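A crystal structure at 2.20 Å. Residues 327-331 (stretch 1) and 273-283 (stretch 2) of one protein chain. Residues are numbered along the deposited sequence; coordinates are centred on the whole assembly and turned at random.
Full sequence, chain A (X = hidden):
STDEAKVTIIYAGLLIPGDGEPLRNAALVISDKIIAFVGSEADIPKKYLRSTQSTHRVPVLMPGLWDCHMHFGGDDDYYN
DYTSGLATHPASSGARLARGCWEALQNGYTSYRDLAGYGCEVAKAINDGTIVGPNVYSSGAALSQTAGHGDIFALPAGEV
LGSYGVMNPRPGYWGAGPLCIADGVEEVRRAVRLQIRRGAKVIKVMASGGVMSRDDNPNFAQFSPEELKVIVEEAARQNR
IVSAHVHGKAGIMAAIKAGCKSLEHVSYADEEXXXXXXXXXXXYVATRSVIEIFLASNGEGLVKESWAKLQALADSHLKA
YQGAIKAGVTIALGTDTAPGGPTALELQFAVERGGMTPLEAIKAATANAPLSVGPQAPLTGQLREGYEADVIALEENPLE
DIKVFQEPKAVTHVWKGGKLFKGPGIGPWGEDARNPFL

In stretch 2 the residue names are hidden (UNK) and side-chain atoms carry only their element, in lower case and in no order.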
ATOM      1  N   ALA A 327       1.273  23.943  49.727  1.00 33.08           N
ATOM      2  CA  ALA A 327       2.657  23.473  49.840  1.00 33.17           C
ATOM      3  C   ALA A 327       3.655  24.325  49.066  1.00 31.73           C
ATOM      4  O   ALA A 327       4.858  24.124  49.181  1.00 32.41           O
ATOM      5  CB  ALA A 327       2.752  22.032  49.377  1.00 33.40           C
ATOM      6  N   GLY A 328       3.176  25.266  48.275  1.00 30.23           N
ATOM      7  CA  GLY A 328       4.064  26.170  47.548  1.00 29.44           C
ATOM      8  C   GLY A 328       4.621  25.611  46.246  1.00 28.13           C
ATOM      9  O   GLY A 328       5.638  26.074  45.764  1.00 27.57           O
ATOM     10  N   VAL A 329       3.932  24.630  45.656  1.00 27.29           N
ATOM     11  CA  VAL A 329       4.219  24.161  44.277  1.00 25.05           C
ATOM     12  C   VAL A 329       3.960  25.297  43.313  1.00 23.26           C
ATOM     13  O   VAL A 329       3.000  26.046  43.493  1.00 23.37           O
ATOM     14  CB  VAL A 329       3.312  22.979  43.883  1.00 25.29           C
ATOM     15  CG1 VAL A 329       3.642  22.477  42.478  1.00 24.67           C
ATOM     16  CG2 VAL A 329       3.435  21.842  44.899  1.00 26.28           C
ATOM     17  N   THR A 330       4.814  25.442  42.312  1.00 21.47           N
ATOM     18  CA  THR A 330       4.637  26.483  41.322  1.00 20.24           C
ATOM     19  C   THR A 330       3.458  26.148  40.391  1.00 19.27           C
ATOM     20  O   THR A 330       3.436  25.078  39.774  1.00 18.82           O
ATOM     21  CB  THR A 330       5.887  26.629  40.462  1.00 19.62           C
ATOM     22  OG1 THR A 330       7.005  26.874  41.297  1.00 19.89           O
ATOM     23  CG2 THR A 330       5.726  27.770  39.480  1.00 19.16           C
ATOM     24  N   ILE A 331       2.501  27.060  40.297  1.00 18.72           N
ATOM     25  CA  ILE A 331       1.265  26.797  39.611  1.00 18.13           C
ATOM     26  C   ILE A 331       1.068  27.757  38.455  1.00 17.29           C
ATOM     27  O   ILE A 331       1.436  28.926  38.530  1.00 17.30           O
ATOM     28  CB  ILE A 331       0.096  26.889  40.609  1.00 19.11           C
ATOM     29  CG1 ILE A 331       0.232  25.752  41.615  1.00 20.26           C
ATOM     30  CG2 ILE A 331      -1.260  26.774  39.918  1.00 18.92           C
ATOM     31  CD1 ILE A 331      -0.233  26.134  42.980  1.00 21.91           C
ATOM     32  N   UNK A 273       3.909  13.919  45.958  1.00 29.82           N
ATOM     33  CA  UNK A 273       3.915  14.592  44.652  1.00 27.43           C
ATOM     34  C   UNK A 273       4.276  16.087  44.754  1.00 26.77           C
ATOM     35  O   UNK A 273       5.102  16.579  43.989  1.00 25.02           O
ATOM     36  c   UNK A 273       2.203  13.025  43.689  1.00 27.77           C
ATOM     37  c   UNK A 273       2.542  14.483  43.970  1.00 26.94           C
ATOM     38  c   UNK A 273       2.518  15.272  42.676  1.00 25.75           C
ATOM     39  N   UNK A 274       3.661  16.794  45.697  1.00 27.11           N
ATOM     40  CA  UNK A 274       3.918  18.226  45.854  1.00 27.11           C
ATOM     41  C   UNK A 274       5.401  18.481  46.115  1.00 28.15           C
ATOM     42  O   UNK A 274       6.019  19.329  45.459  1.00 27.78           O
ATOM     43  c   UNK A 274      -1.550  17.799  49.552  1.00 30.74           C
ATOM     44  c   UNK A 274       0.824  18.288  49.354  1.00 29.83           C
ATOM     45  c   UNK A 274       3.074  18.840  46.973  1.00 27.49           C
ATOM     46  c   UNK A 274      -0.305  18.034  50.139  1.00 31.10           C
ATOM     47  c   UNK A 274       0.858  18.445  45.737  1.00 26.27           C
ATOM     48  c   UNK A 274       1.595  18.543  46.874  1.00 27.25           C
ATOM     49  c   UNK A 274      -0.588  18.094  47.406  1.00 28.06           C
ATOM     50  c   UNK A 274      -1.706  17.810  48.186  1.00 29.43           C
ATOM     51  c   UNK A 274       0.681  18.326  47.964  1.00 28.33           C
ATOM     52  n   UNK A 274      -0.457  18.175  46.047  1.00 26.90           N
ATOM     53  N   UNK A 275       5.976  17.731  47.047  1.00 30.30           N
ATOM     54  CA  UNK A 275       7.396  17.859  47.368  1.00 31.70           C
ATOM     55  C   UNK A 275       8.286  17.565  46.172  1.00 30.64           C
ATOM     56  O   UNK A 275       9.231  18.309  45.909  1.00 30.04           O
ATOM     57  o   UNK A 275       8.586  19.338  49.961  1.00 38.98           O
ATOM     58  o   UNK A 275       6.416  19.626  50.303  1.00 40.38           O
ATOM     59  c   UNK A 275       7.781  16.932  48.534  1.00 34.84           C
ATOM     60  c   UNK A 275       7.419  18.891  50.072  1.00 38.55           C
ATOM     61  c   UNK A 275       7.214  17.397  49.865  1.00 37.18           C
ATOM     62  N   UNK A 276       7.990  16.480  45.453  1.00 29.97           N
ATOM     63  CA  UNK A 276       8.737  16.149  44.253  1.00 29.40           C
ATOM     64  C   UNK A 276       8.663  17.263  43.222  1.00 27.97           C
ATOM     65  O   UNK A 276       9.670  17.572  42.564  1.00 28.59           O
ATOM     66  c   UNK A 276      10.330  13.448  43.894  1.00 31.45           C
ATOM     67  c   UNK A 276       8.841  13.551  44.179  1.00 31.30           C
ATOM     68  c   UNK A 276       8.120  12.336  43.594  1.00 31.62           C
ATOM     69  c   UNK A 276       8.252  14.837  43.609  1.00 29.49           C
ATOM     70  N   UNK A 277       7.482  17.836  43.045  1.00 26.52           N
ATOM     71  CA  UNK A 277       7.298  18.861  42.028  1.00 25.05           C
ATOM     72  C   UNK A 277       8.051  20.140  42.380  1.00 25.83           C
ATOM     73  O   UNK A 277       8.572  20.829  41.499  1.00 24.67           O
ATOM     74  s   UNK A 277       3.309  18.368  40.967  1.00 21.40           S
ATOM     75  c   UNK A 277       5.814  19.148  41.826  1.00 23.85           C
ATOM     76  c   UNK A 277       5.066  18.022  41.115  1.00 22.78           C
ATOM     77  c   UNK A 277       3.321  19.499  39.565  1.00 20.31           C
ATOM     78  N   UNK A 278       8.106  20.454  43.676  1.00 27.87           N
ATOM     79  CA  UNK A 278       8.902  21.582  44.164  1.00 28.57           C
ATOM     80  C   UNK A 278      10.379  21.330  43.963  1.00 29.48           C
ATOM     81  O   UNK A 278      11.083  22.183  43.450  1.00 29.25           O
ATOM     82  c   UNK A 278       7.371  22.602  45.908  1.00 30.27           C
ATOM     83  c   UNK A 278       7.052  22.099  48.337  1.00 34.18           C
ATOM     84  c   UNK A 278       7.366  23.170  47.308  1.00 32.16           C
ATOM     85  c   UNK A 278       8.643  21.818  45.641  1.00 30.15           C
ATOM     86  n   UNK A 278       7.481  22.533  49.710  1.00 36.59           N
ATOM     87  N   UNK A 279      10.821  20.142  44.364  1.00 31.09           N
ATOM     88  CA  UNK A 279      12.210  19.692  44.275  1.00 32.13           C
ATOM     89  C   UNK A 279      12.727  19.777  42.850  1.00 30.15           C
ATOM     90  O   UNK A 279      13.802  20.287  42.604  1.00 29.04           O
ATOM     91  c   UNK A 279      12.301  18.229  44.749  1.00 34.82           C
ATOM     92  o   UNK A 279      12.962  15.626  45.635  1.00 42.29           O
ATOM     93  c   UNK A 279      12.991  17.948  46.064  1.00 38.40           C
ATOM     94  o   UNK A 279      12.179  16.256  47.651  1.00 43.83           O
ATOM     95  c   UNK A 279      12.691  16.508  46.505  1.00 41.73           C
ATOM     96  N   UNK A 280      11.934  19.296  41.910  1.00 29.20           N
ATOM     97  CA  UNK A 280      12.363  19.205  40.514  1.00 28.10           C
ATOM     98  C   UNK A 280      11.894  20.349  39.628  1.00 24.72           C
ATOM     99  O   UNK A 280      12.213  20.377  38.444  1.00 24.03           O
ATOM    100  n   UNK A 280      13.907  13.985  40.064  1.00 39.05           N
ATOM    101  c   UNK A 280      11.835  15.399  40.055  1.00 34.36           C
ATOM    102  c   UNK A 280      11.874  17.886  39.942  1.00 29.77           C
ATOM    103  c   UNK A 280      12.521  14.146  40.554  1.00 37.13           C
ATOM    104  c   UNK A 280      12.498  16.658  40.596  1.00 32.86           C
ATOM    105  N   UNK A 281      11.137  21.291  40.178  1.00 23.21           N
ATOM    106  CA  UNK A 281      10.704  22.462  39.415  1.00 21.29           C
ATOM    107  C   UNK A 281       9.697  22.088  38.344  1.00 19.62           C
ATOM    108  O   UNK A 281       9.850  22.450  37.185  1.00 18.17           O
ATOM    109  N   UNK A 282       8.667  21.361  38.754  1.00 19.06           N
ATOM    110  CA  UNK A 282       7.654  20.894  37.847  1.00 18.03           C
ATOM    111  C   UNK A 282       6.402  21.736  38.014  1.00 17.17           C
ATOM    112  O   UNK A 282       5.943  21.956  39.124  1.00 17.33           O
ATOM    113  c   UNK A 282       7.332  19.422  38.093  1.00 18.57           C
ATOM    114  c   UNK A 282       8.625  18.590  38.028  1.00 19.13           C
ATOM    115  c   UNK A 282       6.305  18.917  37.069  1.00 17.92           C
ATOM    116  c   UNK A 282       8.464  17.121  38.383  1.00 19.73           C
ATOM    117  N   UNK A 283       5.847  22.185  36.886  1.00 15.91           N
ATOM    118  CA  UNK A 283       4.708  23.076  36.898  1.00 15.32           C
ATOM    119  C   UNK A 283       3.411  22.296  37.099  1.00 15.25           C
ATOM    120  O   UNK A 283       3.241  21.215  36.526  1.00 15.09           O
ATOM    121  c   UNK A 283       3.586  25.557  34.146  1.00 13.92           C
ATOM    122  c   UNK A 283       3.973  26.101  36.529  1.00 15.30           C
ATOM    123  c   UNK A 283       4.638  23.865  35.603  1.00 14.51           C
ATOM    124  c   UNK A 283       3.614  24.998  35.541  1.00 14.51           C
TER
HETATM  125  O   HOH W   1       6.910  23.507  41.437  1.00  9.19           O

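Position 273 carries three carbons, one bearing the other two, and makes no contact with stretch 1: a helix residue whose CA-to-CB bond runs sideways to stretch 1, Val273. At 274 one carbon leads to fused five- and six-membered rings holding eight carbons and a nitrogen. The CA-to-CB bond points toward stretch 1 while the ring leads away, so the contact falls at the root: the CB of 274 lies 4.0 Å from Ala327 CB and 3.7 Å from Val329 CG2. The fused rings can only be those of Trp274.

Position 275 has three carbons, the last bearing two oxygens; its CB points away, although the carboxylate swings back toward Ala327. That is Glu275, with Glu275 OE2 reaching 4.5 Å from Ala327 CB. Four carbons forked at the second, out of reach of stretch 1, make 276 a leucine, Leu276. The unbranched chain at 277, two carbons, sulfur, carbon, packs its CB 4.0 Å from Val329 CG1 and is Met277.

At 278 four carbons in a row end in nitrogen. The chain starts sideways, then drapes along stretch 1 past Val329, Gly328 and Ala327, which marks it as Lys278. Lys278 CG is 3.9 Å from Val329 CA, Lys278 CD 3.7 Å from Gly328 O, and Lys278 NZ gives a weak hydrogen bond to Ala327 O at 3.1 Å. One helical turn back, Glu275 OE2 holds the same Lys278 NZ in a salt bridge at 3.2 Å.

Neither 279, three carbons with two terminal oxygens, nor 280, four carbons and a nitrogen, reaches stretch 1; they are Glu279 and Lys280. No side-chain atoms at 281 means Gly281, whose positive phi suits glycine as the chain leaves the helix. Position 282 has four carbons forked at the first, one arm two carbons long, pointing away; its backbone O lies 4.1 Å from Val329 CG1. This is Ile282. At 283, four carbons fork at the second and a terminal carbon meets Thr330, giving Leu283; Leu283 CD1 lies 3.4 Å from Thr330 O and 3.8 Å from Thr330 CG2.

The contact pairs two helix exits. Gly328 closes a Schellman motif, with a positive phi that would jam a CB against the preceding carbonyl, and Val329 then packs against Trp274, Met277 and Lys278. Water 1 ties the backbones together, accepting from Thr330 N at 3.0 Å and donating to Met277 O at 3.2 Å and Ile282 O at 2.9 Å. The rule is compact: Ala327 and Val329 against the roots of Trp274 and Met277, flanked by the outer parts of Lys278 and Leu283, and one water bridging the polar backbone.

Stretch 2 273-283: VWELMKEKGIL
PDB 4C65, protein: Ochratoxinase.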